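Local coordinates for protein 2-nitropropane dioxygenase (Streptomyces ansochromogenes, PDB 3BW2) that binds FMN in a TIM barrel and oxidises nitroalkanes, probably using molecular oxygen to denitrify alkyl nitronates such as propionate 3-nitronate, at residues P64-L76 with P103-L115. Numbering follows the deposited sequence.
With FMN (flavin mononucleotide), chain B.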
ATOM      1  N   PRO A  64      -0.544  -8.586  30.427  1.00 21.80           N
ATOM      2  CA  PRO A  64      -1.406  -9.094  29.352  1.00 22.46           C
ATOM      3  C   PRO A  64      -0.661  -9.476  28.078  1.00 21.49           C
ATOM      4  O   PRO A  64       0.289  -8.802  27.670  1.00 20.30           O
ATOM      5  CB  PRO A  64      -2.384  -7.942  29.112  1.00 21.87           C
ATOM      6  CG  PRO A  64      -2.407  -7.222  30.432  1.00 22.67           C
ATOM      7  CD  PRO A  64      -0.958  -7.230  30.825  1.00 21.27           C
ATOM      8  N   PHE A  65      -1.108 -10.561  27.457  1.00 20.58           N
ATOM      9  CA  PHE A  65      -0.516 -11.055  26.220  1.00 19.78           C
ATOM     10  C   PHE A  65      -1.619 -11.675  25.373  1.00 20.77           C
ATOM     11  O   PHE A  65      -2.740 -11.887  25.850  1.00 20.36           O
ATOM     12  CB  PHE A  65       0.557 -12.101  26.528  1.00 19.29           C
ATOM     13  CG  PHE A  65       0.024 -13.344  27.193  1.00 21.39           C
ATOM     14  CD1 PHE A  65      -0.575 -14.355  26.443  1.00 20.49           C
ATOM     15  CD2 PHE A  65       0.105 -13.496  28.575  1.00 20.77           C
ATOM     16  CE1 PHE A  65      -1.085 -15.499  27.057  1.00 21.81           C
ATOM     17  CE2 PHE A  65      -0.402 -14.635  29.199  1.00 23.68           C
ATOM     18  CZ  PHE A  65      -0.999 -15.639  28.438  1.00 22.02           C
ATOM     19  N   GLY A  66      -1.303 -11.968  24.117  1.00 19.37           N
ATOM     20  CA  GLY A  66      -2.292 -12.561  23.244  1.00 18.25           C
ATOM     21  C   GLY A  66      -1.857 -13.887  22.658  1.00 18.83           C
ATOM     22  O   GLY A  66      -0.675 -14.245  22.682  1.00 18.48           O
ATOM     23  N   VAL A  67      -2.836 -14.626  22.151  1.00 16.76           N
ATOM     24  CA  VAL A  67      -2.606 -15.913  21.512  1.00 16.13           C
ATOM     25  C   VAL A  67      -3.404 -15.850  20.208  1.00 17.04           C
ATOM     26  O   VAL A  67      -4.581 -15.494  20.210  1.00 18.23           O
ATOM     27  CB  VAL A  67      -3.118 -17.097  22.385  1.00 16.82           C
ATOM     28  CG1 VAL A  67      -2.909 -18.416  21.647  1.00 13.15           C
ATOM     29  CG2 VAL A  67      -2.379 -17.123  23.719  1.00 12.91           C
ATOM     30  N   ASN A  68      -2.759 -16.186  19.098  1.00 18.00           N
ATOM     31  CA  ASN A  68      -3.414 -16.137  17.797  1.00 17.78           C
ATOM     32  C   ASN A  68      -3.715 -17.535  17.276  1.00 16.70           C
ATOM     33  O   ASN A  68      -2.891 -18.438  17.397  1.00 16.48           O
ATOM     34  CB  ASN A  68      -2.513 -15.362  16.818  1.00 16.75           C
ATOM     35  CG  ASN A  68      -2.994 -15.433  15.380  1.00 15.85           C
ATOM     36  OD1 ASN A  68      -2.591 -16.318  14.624  1.00 15.87           O
ATOM     37  ND2 ASN A  68      -3.858 -14.501  14.995  1.00 16.32           N
ATOM     38  N   VAL A  69      -4.905 -17.722  16.715  1.00 17.05           N
ATOM     39  CA  VAL A  69      -5.272 -19.029  16.178  1.00 18.14           C
ATOM     40  C   VAL A  69      -5.772 -18.918  14.736  1.00 17.32           C
ATOM     41  O   VAL A  69      -6.347 -17.900  14.342  1.00 16.54           O
ATOM     42  CB  VAL A  69      -6.357 -19.722  17.043  1.00 18.88           C
ATOM     43  CG1 VAL A  69      -5.912 -19.774  18.498  1.00 18.82           C
ATOM     44  CG2 VAL A  69      -7.665 -19.002  16.915  1.00 22.09           C
ATOM     45  N   PHE A  70      -5.528 -19.962  13.948  1.00 16.60           N
ATOM     46  CA  PHE A  70      -5.959 -19.980  12.554  1.00 17.85           C
ATOM     47  C   PHE A  70      -7.349 -20.587  12.433  1.00 19.19           C
ATOM     48  O   PHE A  70      -7.670 -21.569  13.110  1.00 18.14           O
ATOM     49  CB  PHE A  70      -5.001 -20.806  11.690  1.00 17.86           C
ATOM     50  CG  PHE A  70      -3.603 -20.259  11.617  1.00 19.11           C
ATOM     51  CD1 PHE A  70      -3.326 -18.940  11.965  1.00 20.76           C
ATOM     52  CD2 PHE A  70      -2.564 -21.055  11.136  1.00 20.39           C
ATOM     53  CE1 PHE A  70      -2.038 -18.420  11.830  1.00 21.32           C
ATOM     54  CE2 PHE A  70      -1.272 -20.545  10.998  1.00 20.35           C
ATOM     55  CZ  PHE A  70      -1.011 -19.225  11.345  1.00 19.16           C
ATOM     56  N   MET A  71      -8.172 -19.997  11.571  1.00 18.89           N
ATOM     57  CA  MET A  71      -9.516 -20.499  11.340  1.00 20.39           C
ATOM     58  C   MET A  71      -9.412 -21.751  10.484  1.00 22.02           C
ATOM     59  O   MET A  71      -8.552 -21.838   9.601  1.00 19.37           O
ATOM     60  CB  MET A  71     -10.363 -19.469  10.586  1.00 19.11           C
ATOM     61  CG  MET A  71     -10.639 -18.186  11.341  1.00 20.68           C
ATOM     62  SD  MET A  71     -11.548 -18.511  12.860  1.00 21.99           S
ATOM     63  CE  MET A  71     -13.013 -19.301  12.217  1.00 20.35           C
ATOM     64  N   PRO A  72     -10.276 -22.748  10.741  1.00 22.53           N
ATOM     65  CA  PRO A  72     -10.227 -23.971   9.939  1.00 24.63           C
ATOM     66  C   PRO A  72     -10.495 -23.591   8.485  1.00 25.59           C
ATOM     67  O   PRO A  72     -11.237 -22.648   8.216  1.00 24.42           O
ATOM     68  CB  PRO A  72     -11.353 -24.817  10.529  1.00 24.10           C
ATOM     69  CG  PRO A  72     -11.369 -24.398  11.963  1.00 24.75           C
ATOM     70  CD  PRO A  72     -11.213 -22.893  11.868  1.00 24.55           C
ATOM     71  N   GLN A  73      -9.887 -24.314   7.551  1.00 26.56           N
ATOM     72  CA  GLN A  73     -10.085 -24.025   6.141  1.00 30.23           C
ATOM     73  C   GLN A  73     -10.834 -25.169   5.467  1.00 32.82           C
ATOM     74  O   GLN A  73     -10.535 -26.338   5.696  1.00 33.38           O
ATOM     75  CB  GLN A  73      -8.736 -23.808   5.444  1.00 29.32           C
ATOM     76  CG  GLN A  73      -7.902 -22.671   6.015  1.00 28.85           C
ATOM     77  CD  GLN A  73      -8.636 -21.340   6.020  1.00 30.54           C
ATOM     78  OE1 GLN A  73      -9.093 -20.870   7.064  1.00 29.47           O
ATOM     79  NE2 GLN A  73      -8.761 -20.731   4.848  1.00 32.11           N
ATOM     80  N   PRO A  74     -11.824 -24.842   4.626  1.00 36.41           N
ATOM     81  CA  PRO A  74     -12.597 -25.876   3.932  1.00 39.29           C
ATOM     82  C   PRO A  74     -11.764 -26.560   2.855  1.00 41.10           C
ATOM     83  O   PRO A  74     -10.835 -25.966   2.309  1.00 40.43           O
ATOM     84  CB  PRO A  74     -13.762 -25.089   3.347  1.00 39.05           C
ATOM     85  CG  PRO A  74     -13.119 -23.788   2.999  1.00 38.87           C
ATOM     86  CD  PRO A  74     -12.282 -23.498   4.234  1.00 37.22           C
ATOM     87  N   GLU A  75     -12.099 -27.811   2.558  1.00 44.44           N
ATOM     88  CA  GLU A  75     -11.387 -28.574   1.540  1.00 47.29           C
ATOM     89  C   GLU A  75     -11.645 -27.955   0.167  1.00 48.31           C
ATOM     90  O   GLU A  75     -12.665 -27.303  -0.042  1.00 49.43           O
ATOM     91  CB  GLU A  75     -11.854 -30.032   1.565  1.00 48.70           C
ATOM     92  CG  GLU A  75     -11.154 -30.938   0.570  1.00 51.54           C
ATOM     93  CD  GLU A  75     -11.485 -32.403   0.788  1.00 53.77           C
ATOM     94  OE1 GLU A  75     -11.023 -33.243  -0.014  1.00 55.78           O
ATOM     95  OE2 GLU A  75     -12.204 -32.716   1.763  1.00 53.43           O
ATOM     96  N   LEU A  76     -10.717 -28.146  -0.766  1.00 50.50           N
ATOM     97  CA  LEU A  76     -10.880 -27.590  -2.106  1.00 51.72           C
ATOM     98  C   LEU A  76     -11.985 -28.317  -2.861  1.00 51.85           C
ATOM     99  O   LEU A  76     -11.896 -29.522  -3.092  1.00 52.42           O
ATOM    100  CB  LEU A  76      -9.574 -27.692  -2.896  1.00 52.49           C
ATOM    101  CG  LEU A  76      -8.362 -26.925  -2.363  1.00 53.35           C
ATOM    102  CD1 LEU A  76      -7.827 -27.594  -1.103  1.00 54.65           C
ATOM    103  CD2 LEU A  76      -7.290 -26.891  -3.435  1.00 53.78           C
ATOM    104  N   PRO A 103      -0.244 -33.444   1.188  1.00 30.01           N
ATOM    105  CA  PRO A 103      -1.091 -32.261   1.011  1.00 32.41           C
ATOM    106  C   PRO A 103      -2.358 -32.300   1.852  1.00 35.76           C
ATOM    107  O   PRO A 103      -2.943 -31.262   2.156  1.00 35.11           O
ATOM    108  CB  PRO A 103      -1.388 -32.273  -0.486  1.00 32.09           C
ATOM    109  CG  PRO A 103      -1.383 -33.735  -0.812  1.00 31.00           C
ATOM    110  CD  PRO A 103      -0.167 -34.223  -0.060  1.00 29.55           C
ATOM    111  N   ASP A 104      -2.777 -33.504   2.226  1.00 38.72           N
ATOM    112  CA  ASP A 104      -3.979 -33.671   3.031  1.00 42.29           C
ATOM    113  C   ASP A 104      -3.601 -33.995   4.469  1.00 42.85           C
ATOM    114  O   ASP A 104      -3.897 -35.079   4.967  1.00 44.82           O
ATOM    115  CB  ASP A 104      -4.846 -34.791   2.450  1.00 45.74           C
ATOM    116  CG  ASP A 104      -5.241 -34.532   1.004  1.00 49.14           C
ATOM    117  OD1 ASP A 104      -5.807 -33.452   0.725  1.00 51.68           O
ATOM    118  OD2 ASP A 104      -4.986 -35.408   0.147  1.00 49.71           O
ATOM    119  N   GLY A 105      -2.952 -33.043   5.134  1.00 43.53           N
ATOM    120  CA  GLY A 105      -2.532 -33.257   6.507  1.00 43.24           C
ATOM    121  C   GLY A 105      -3.137 -32.325   7.545  1.00 43.43           C
ATOM    122  O   GLY A 105      -2.422 -31.819   8.413  1.00 44.17           O
ATOM    123  N   GLY A 106      -4.446 -32.094   7.464  1.00 42.40           N
ATOM    124  CA  GLY A 106      -5.105 -31.233   8.433  1.00 39.33           C
ATOM    125  C   GLY A 106      -5.474 -29.847   7.938  1.00 37.26           C
ATOM    126  O   GLY A 106      -4.631 -29.123   7.410  1.00 38.55           O
ATOM    127  N   ARG A 107      -6.738 -29.471   8.116  1.00 34.20           N
ATOM    128  CA  ARG A 107      -7.212 -28.160   7.688  1.00 31.86           C
ATOM    129  C   ARG A 107      -7.789 -27.344   8.844  1.00 28.84           C
ATOM    130  O   ARG A 107      -8.015 -26.140   8.712  1.00 27.13           O
ATOM    131  CB  ARG A 107      -8.278 -28.310   6.602  1.00 34.38           C
ATOM    132  CG  ARG A 107      -7.768 -28.881   5.294  1.00 39.07           C
ATOM    133  CD  ARG A 107      -8.799 -28.693   4.192  1.00 42.75           C
ATOM    134  NE  ARG A 107      -8.272 -29.056   2.880  1.00 47.14           N
ATOM    135  CZ  ARG A 107      -7.938 -30.292   2.524  1.00 49.02           C
ATOM    136  NH1 ARG A 107      -7.467 -30.529   1.307  1.00 50.76           N
ATOM    137  NH2 ARG A 107      -8.080 -31.293   3.383  1.00 49.63           N
ATOM    138  N   ASP A 108      -8.026 -28.008   9.972  1.00 25.26           N
ATOM    139  CA  ASP A 108      -8.595 -27.366  11.156  1.00 23.23           C
ATOM    140  C   ASP A 108      -7.533 -26.767  12.079  1.00 22.22           C
ATOM    141  O   ASP A 108      -7.821 -25.870  12.863  1.00 22.28           O
ATOM    142  CB  ASP A 108      -9.419 -28.389  11.932  0.40 22.20           C
ATOM    143  CG  ASP A 108      -8.594 -29.580  12.359  0.40 21.83           C
ATOM    144  OD1 ASP A 108      -7.870 -29.475  13.370  0.40 22.85           O
ATOM    145  OD2 ASP A 108      -8.653 -30.618  11.671  0.40 22.95           O
ATOM    146  N   ASP A 109      -6.311 -27.282  11.986  1.00 22.88           N
ATOM    147  CA  ASP A 109      -5.192 -26.813  12.801  1.00 23.48           C
ATOM    148  C   ASP A 109      -5.490 -26.854  14.305  1.00 23.54           C
ATOM    149  O   ASP A 109      -5.088 -25.960  15.054  1.00 22.34           O
ATOM    150  CB  ASP A 109      -4.792 -25.391  12.376  1.00 23.53           C
ATOM    151  CG  ASP A 109      -3.412 -24.996  12.885  1.00 24.76           C
ATOM    152  OD1 ASP A 109      -2.483 -25.818  12.763  1.00 27.16           O
ATOM    153  OD2 ASP A 109      -3.246 -23.866  13.394  1.00 24.57           O
ATOM    154  N   GLY A 110      -6.200 -27.895  14.735  1.00 22.84           N
ATOM    155  CA  GLY A 110      -6.531 -28.063  16.143  1.00 22.65           C
ATOM    156  C   GLY A 110      -7.457 -27.017  16.732  1.00 22.23           C
ATOM    157  O   GLY A 110      -7.505 -26.838  17.947  1.00 23.84           O
ATOM    158  N   TYR A 111      -8.200 -26.333  15.872  1.00 21.70           N
ATOM    159  CA  TYR A 111      -9.129 -25.285  16.290  1.00 20.92           C
ATOM    160  C   TYR A 111      -9.992 -25.633  17.510  1.00 21.37           C
ATOM    161  O   TYR A 111      -9.999 -24.903  18.504  1.00 19.99           O
ATOM    162  CB  TYR A 111     -10.041 -24.939  15.117  1.00 20.58           C
ATOM    163  CG  TYR A 111     -10.908 -23.725  15.332  1.00 22.40           C
ATOM    164  CD1 TYR A 111     -10.346 -22.454  15.437  1.00 21.27           C
ATOM    165  CD2 TYR A 111     -12.300 -23.839  15.377  1.00 20.42           C
ATOM    166  CE1 TYR A 111     -11.148 -21.321  15.571  1.00 21.08           C
ATOM    167  CE2 TYR A 111     -13.111 -22.715  15.512  1.00 20.66           C
ATOM    168  CZ  TYR A 111     -12.530 -21.460  15.604  1.00 21.55           C
ATOM    169  OH  TYR A 111     -13.328 -20.340  15.705  1.00 21.64           O
ATOM    170  N   ASP A 112     -10.724 -26.740  17.432  1.00 21.28           N
ATOM    171  CA  ASP A 112     -11.599 -27.148  18.532  1.00 24.19           C
ATOM    172  C   ASP A 112     -10.858 -27.379  19.841  1.00 22.43           C
ATOM    173  O   ASP A 112     -11.294 -26.917  20.894  1.00 23.17           O
ATOM    174  CB  ASP A 112     -12.387 -28.415  18.165  1.00 25.83           C
ATOM    175  CG  ASP A 112     -13.379 -28.181  17.037  1.00 28.60           C
ATOM    176  OD1 ASP A 112     -13.714 -27.010  16.773  1.00 30.70           O
ATOM    177  OD2 ASP A 112     -13.834 -29.167  16.421  1.00 33.57           O
ATOM    178  N   ALA A 113      -9.741 -28.093  19.775  1.00 22.38           N
ATOM    179  CA  ALA A 113      -8.952 -28.380  20.969  1.00 22.34           C
ATOM    180  C   ALA A 113      -8.313 -27.112  21.532  1.00 23.09           C
ATOM    181  O   ALA A 113      -8.199 -26.946  22.752  1.00 22.00           O
ATOM    182  CB  ALA A 113      -7.878 -29.411  20.646  1.00 21.67           C
ATOM    183  N   LYS A 114      -7.894 -26.214  20.646  1.00 22.38           N
ATOM    184  CA  LYS A 114      -7.276 -24.971  21.093  1.00 21.48           C
ATOM    185  C   LYS A 114      -8.304 -24.081  21.787  1.00 20.59           C
ATOM    186  O   LYS A 114      -8.004 -23.463  22.807  1.00 19.90           O
ATOM    187  CB  LYS A 114      -6.624 -24.252  19.907  1.00 22.15           C
ATOM    188  CG  LYS A 114      -5.387 -24.991  19.399  1.00 22.69           C
ATOM    189  CD  LYS A 114      -4.808 -24.388  18.124  1.00 22.98           C
ATOM    190  CE  LYS A 114      -3.584 -25.179  17.675  1.00 20.83           C
ATOM    191  NZ  LYS A 114      -3.107 -24.787  16.319  1.00 21.05           N
ATOM    192  N   LEU A 115      -9.520 -24.030  21.244  1.00 20.44           N
ATOM    193  CA  LEU A 115     -10.582 -23.228  21.849  1.00 21.46           C
ATOM    194  C   LEU A 115     -10.917 -23.771  23.234  1.00 21.16           C
ATOM    195  O   LEU A 115     -11.210 -23.010  24.158  1.00 21.47           O
ATOM    196  CB  LEU A 115     -11.846 -23.246  20.983  1.00 20.60           C
ATOM    197  CG  LEU A 115     -11.861 -22.376  19.725  1.00 22.81           C
ATOM    198  CD1 LEU A 115     -13.218 -22.488  19.044  1.00 20.83           C
ATOM    199  CD2 LEU A 115     -11.584 -20.923  20.097  1.00 23.82           C
TER
HETATM  200  N1  FMN B 370      -0.385 -13.180  11.588  1.00 17.88           N
HETATM  201  C2  FMN B 370      -1.225 -14.065  12.286  1.00 19.62           C
HETATM  202  O2  FMN B 370      -2.364 -13.720  12.591  1.00 18.13           O
HETATM  203  N3  FMN B 370      -0.781 -15.327  12.644  1.00 18.73           N
HETATM  204  C4  FMN B 370       0.495 -15.781  12.350  1.00 20.36           C
HETATM  205  O4  FMN B 370       0.850 -16.922  12.700  1.00 18.98           O
HETATM  206  C4A FMN B 370       1.367 -14.898  11.658  1.00 20.06           C
HETATM  207  N5  FMN B 370       2.672 -15.279  11.354  1.00 20.55           N
HETATM  208  C5A FMN B 370       3.556 -14.416  10.702  1.00 18.64           C
HETATM  209  C6  FMN B 370       4.883 -14.842  10.435  1.00 18.27           C
HETATM  210  C7  FMN B 370       5.843 -13.999   9.775  1.00 18.33           C
HETATM  211  C7M FMN B 370       7.295 -14.220  10.262  1.00 16.34           C
HETATM  212  C8  FMN B 370       5.370 -12.676   9.442  1.00 17.52           C
HETATM  213  C8M FMN B 370       6.284 -11.451   9.407  1.00 14.91           C
HETATM  214  C9  FMN B 370       4.028 -12.239   9.681  1.00 17.29           C
HETATM  215  C9A FMN B 370       3.113 -13.109  10.320  1.00 18.30           C
HETATM  216  N10 FMN B 370       1.778 -12.716  10.602  1.00 19.13           N
HETATM  217  C10 FMN B 370       0.904 -13.593  11.280  1.00 18.69           C
HETATM  218  C1' FMN B 370       1.216 -11.406  10.045  1.00 15.89           C
HETATM  219  C2' FMN B 370       1.259 -10.358  11.185  1.00 14.30           C
HETATM  220  O2' FMN B 370       0.113 -10.530  12.005  1.00 14.05           O
HETATM  221  C3' FMN B 370       1.213  -8.884  10.653  1.00 14.69           C
HETATM  222  O3' FMN B 370       0.019  -8.773   9.879  1.00 15.38           O
HETATM  223  C4' FMN B 370       2.406  -8.488   9.768  1.00 13.56           C
HETATM  224  O4' FMN B 370       3.598  -8.926  10.421  1.00 13.23           O
HETATM  225  C5' FMN B 370       2.452  -6.945   9.561  1.00 13.81           C
HETATM  226  O5' FMN B 370       3.575  -6.538   8.729  1.00 11.87           O
HETATM  227  P   FMN B 370       5.098  -6.191   9.215  1.00 17.32           P
HETATM  228  O1P FMN B 370       4.498  -5.655  10.470  1.00 17.59           O
HETATM  229  O2P FMN B 370       5.089  -5.436   7.898  1.00 15.43           O
HETATM  230  O3P FMN B 370       5.310  -7.693   9.157  1.00 16.02           O
HETATM  231  O   HOH W   1      -6.829 -23.264  14.893  1.00 18.14           O
HETATM  232  O   HOH W   2      -4.428 -22.313  15.088  1.00 18.86           O
HETATM  233  O   HOH W   3      -6.487 -23.804   9.347  1.00 23.81           O
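Pro72 lies against one face of the Tyr111 ring in a CH-pi contact, its CD 3.6 Å from the ring centroid and 14° off the normal, while Leu115 CD1 covers the opposite face. CG of Tyr111 stands anti to the backbone N (chi1 -171°), which carries the ring across to the proline. Met71, bent at chi2 and chi3, runs alongside and makes an oblique Met-aromatic contact, SD to Tyr111 CE1 3.9 Å. With Tyr111 exchanged for alanine, Pro72 and the Met71 thioether would probably lose their aromatic partner, opening a gap between Pro72 and Leu115. Farther along, the extended Arg107 lays its guanidinium under Glu75, whose CG sits over the centre of that group, with Leu76 CD1 at its edge; Asp296 forms a salt bridge with NH1.

Among polar links, Gln73 N donates to Arg107 O (2.9 Å, 164°), and a water bridges that same oxygen to Met71 O. A second water joins Phe70 N, Asp109 OD2 and Lys114 NZ; Tyr44 N also binds this carboxylate oxygen.

The contact exemplifies loop packing at the cofactor-binding C-terminal ends of TIM-barrel strands: the loop after strand 65-70, whose Asn68 OD1 accepts from FMN N3 (2.9 Å), meets the loop and first turn of helix 111-120, which leads to adjacent parallel strand 125-129.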